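Local coordinates for protein rhodopsin (Rubrobacter xylanophilus, PDB 6KFQ) that binds retinal and works as a light-driven proton pump in the membrane of a thermophilic bacterium, within the microbial rhodopsin family, at residues N26-T31 against S218-L223. Sequence-based numbering, arbitrary orientation.
Sequences NAPEGT and SSRQAL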
ATOM      1  N   ASN A  26      13.169 -18.721  -8.574  1.00 58.53           N
ATOM      2  CA  ASN A  26      14.565 -18.367  -8.815  1.00 63.54           C
ATOM      3  C   ASN A  26      15.020 -17.272  -7.849  1.00 62.99           C
ATOM      4  O   ASN A  26      15.927 -16.497  -8.157  1.00 64.40           O
ATOM      5  CB  ASN A  26      14.774 -17.935 -10.268  1.00 64.80           C
ATOM      6  CG  ASN A  26      16.245 -17.899 -10.672  1.00 69.10           C
ATOM      7  OD1 ASN A  26      17.079 -18.605 -10.102  1.00 71.45           O
ATOM      8  ND2 ASN A  26      16.565 -17.065 -11.657  1.00 69.37           N
ATOM      9  N   ALA A  27      14.393 -17.201  -6.677  1.00 54.09           N
ATOM     10  CA  ALA A  27      14.754 -16.185  -5.694  1.00 56.35           C
ATOM     11  C   ALA A  27      16.159 -16.443  -5.159  1.00 57.60           C
ATOM     12  O   ALA A  27      16.531 -17.595  -4.927  1.00 57.93           O
ATOM     13  CB  ALA A  27      13.764 -16.185  -4.531  1.00 54.22           C
ATOM     14  N   PRO A  28      16.967 -15.403  -4.957  1.00 56.03           N
ATOM     15  CA  PRO A  28      18.245 -15.606  -4.266  1.00 59.21           C
ATOM     16  C   PRO A  28      18.006 -16.224  -2.898  1.00 60.48           C
ATOM     17  O   PRO A  28      16.966 -16.013  -2.271  1.00 59.13           O
ATOM     18  CB  PRO A  28      18.822 -14.192  -4.163  1.00 58.35           C
ATOM     19  CG  PRO A  28      18.211 -13.470  -5.325  1.00 55.61           C
ATOM     20  CD  PRO A  28      16.820 -14.026  -5.459  1.00 54.34           C
ATOM     21  N   GLU A  29      18.965 -17.019  -2.441  1.00 68.24           N
ATOM     22  CA  GLU A  29      18.742 -17.743  -1.201  1.00 70.46           C
ATOM     23  C   GLU A  29      18.733 -16.781  -0.021  1.00 66.37           C
ATOM     24  O   GLU A  29      19.382 -15.731  -0.036  1.00 65.70           O
ATOM     25  CB  GLU A  29      19.793 -18.831  -1.007  1.00 80.07           C
ATOM     26  CG  GLU A  29      21.111 -18.370  -0.449  1.00 83.82           C
ATOM     27  CD  GLU A  29      22.011 -19.541  -0.171  1.00 91.73           C
ATOM     28  OE1 GLU A  29      22.861 -19.444   0.741  1.00 94.65           O
ATOM     29  OE2 GLU A  29      21.849 -20.568  -0.862  1.00 94.83           O
ATOM     30  N   GLY A  30      17.957 -17.139   0.998  1.00 64.05           N
ATOM     31  CA  GLY A  30      17.723 -16.249   2.110  1.00 63.28           C
ATOM     32  C   GLY A  30      16.855 -15.049   1.805  1.00 61.23           C
ATOM     33  O   GLY A  30      16.711 -14.178   2.667  1.00 62.90           O
ATOM     34  N   THR A  31      16.269 -14.967   0.607  1.00 60.28           N
ATOM     35  CA  THR A  31      15.434 -13.827   0.241  1.00 57.38           C
ATOM     36  C   THR A  31      14.010 -14.222  -0.117  1.00 53.88           C
ATOM     37  O   THR A  31      13.223 -13.354  -0.513  1.00 49.10           O
ATOM     38  CB  THR A  31      16.039 -13.063  -0.938  1.00 58.11           C
ATOM     39  OG1 THR A  31      15.833 -13.815  -2.144  1.00 59.80           O
ATOM     40  CG2 THR A  31      17.507 -12.861  -0.730  1.00 58.81           C
ATOM     41  N   SER A 218      12.795  -7.756  -8.848  1.00 48.44           N
ATOM     42  CA  SER A 218      13.775  -7.808  -9.925  1.00 54.10           C
ATOM     43  C   SER A 218      15.168  -7.361  -9.488  1.00 51.98           C
ATOM     44  O   SER A 218      16.126  -7.537 -10.252  1.00 51.16           O
ATOM     45  CB  SER A 218      13.311  -6.948 -11.102  1.00 53.97           C
ATOM     46  OG  SER A 218      12.037  -7.366 -11.559  1.00 57.41           O
ATOM     47  N   SER A 219      15.302  -6.783  -8.290  1.00 49.37           N
ATOM     48  CA  SER A 219      16.594  -6.315  -7.777  1.00 48.88           C
ATOM     49  C   SER A 219      17.343  -7.482  -7.134  1.00 50.40           C
ATOM     50  O   SER A 219      17.577  -7.534  -5.922  1.00 47.22           O
ATOM     51  CB  SER A 219      16.403  -5.178  -6.780  1.00 48.02           C
ATOM     52  OG  SER A 219      15.755  -4.067  -7.362  1.00 49.54           O
ATOM     53  N   ARG A 220      17.756  -8.419  -7.989  1.00 47.99           N
ATOM     54  CA  ARG A 220      18.336  -9.667  -7.507  1.00 51.01           C
ATOM     55  C   ARG A 220      19.668  -9.450  -6.807  1.00 49.78           C
ATOM     56  O   ARG A 220      19.984 -10.167  -5.852  1.00 52.84           O
ATOM     57  CB  ARG A 220      18.505 -10.651  -8.670  1.00 54.08           C
ATOM     58  CG  ARG A 220      17.206 -10.940  -9.411  1.00 55.23           C
ATOM     59  CD  ARG A 220      17.417 -11.974 -10.517  1.00 57.00           C
ATOM     60  NE  ARG A 220      18.073 -13.166  -9.990  1.00 59.61           N
ATOM     61  CZ  ARG A 220      17.452 -14.117  -9.298  1.00 56.72           C
ATOM     62  NH1 ARG A 220      16.152 -14.032  -9.060  1.00 54.83           N
ATOM     63  NH2 ARG A 220      18.136 -15.162  -8.849  1.00 59.20           N
ATOM     64  N   GLN A 221      20.462  -8.479  -7.263  1.00 56.55           N
ATOM     65  CA  GLN A 221      21.727  -8.189  -6.593  1.00 58.34           C
ATOM     66  C   GLN A 221      21.489  -7.731  -5.166  1.00 55.98           C
ATOM     67  O   GLN A 221      22.142  -8.203  -4.228  1.00 55.55           O
ATOM     68  CB  GLN A 221      22.504  -7.125  -7.363  1.00 64.49           C
ATOM     69  CG  GLN A 221      23.733  -6.615  -6.624  1.00 71.81           C
ATOM     70  CD  GLN A 221      24.297  -5.355  -7.243  1.00 76.44           C
ATOM     71  OE1 GLN A 221      23.712  -4.791  -8.169  1.00 78.09           O
ATOM     72  NE2 GLN A 221      25.436  -4.899  -6.730  1.00 78.10           N
ATOM     73  N   ALA A 222      20.552  -6.799  -4.984  1.00 46.36           N
ATOM     74  CA  ALA A 222      20.216  -6.320  -3.648  1.00 46.99           C
ATOM     75  C   ALA A 222      19.700  -7.456  -2.775  1.00 43.97           C
ATOM     76  O   ALA A 222      20.133  -7.624  -1.630  1.00 45.74           O
ATOM     77  CB  ALA A 222      19.183  -5.202  -3.752  1.00 42.67           C
ATOM     78  N   LEU A 223      18.774  -8.252  -3.309  1.00 46.98           N
ATOM     79  CA  LEU A 223      18.248  -9.392  -2.566  1.00 46.53           C
ATOM     80  C   LEU A 223      19.374 -10.331  -2.145  1.00 48.58           C
ATOM     81  O   LEU A 223      19.512 -10.665  -0.963  1.00 54.41           O
ATOM     82  CB  LEU A 223      17.200 -10.124  -3.410  1.00 48.71           C
ATOM     83  CG  LEU A 223      15.984  -9.237  -3.718  1.00 49.56           C
ATOM     84  CD1 LEU A 223      14.924  -9.997  -4.491  1.00 52.65           C
ATOM     85  CD2 LEU A 223      15.412  -8.642  -2.440  1.00 49.05           C
TER
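In this seven-helix microbial rhodopsin, the loop linking helices 2-23 and 32-53 contains a type II beta turn, Pro-28 to Thr-31, and packs against the start of the C-terminal helix 220-228. Arg-220, the first residue of that helix, has its chain bent at chi3 and grips the backbone O of Asn-26 end-on: NH1 lies 2.6 Å and NH2 2.7 Å from that one oxygen, which sits in the guanidinium plane. NH2 approaches nearly along the C=O axis (171°), whereas NH1 stands above the carbonyl plane. Pro-28 CG lies 3.8 Å above the guanidinium plane on one face and Asn-26 ND2 3.6 Å above it on the opposite face, both offset toward the rim, with the Asn-26 amide plane 17° from that of the guanidinium. An alanine in place of this arginine would remove both hydrogen bonds and the guanidinium between Pro-28 and Asn-26, and would probably loosen the loop from the helix. One turn on, Leu-223 directs CB at Pro-28 CG and Thr-31, while Phe-34 and Phe-35 of helix 32-53 also touch its side chain. Thr-31, with OG1 between its backbone N and carbonyl carbon (chi1 75°), donates to Pro-28 O at a very short 2.5 Å, and its CG2 presses to 3.0 Å from Leu-223 O.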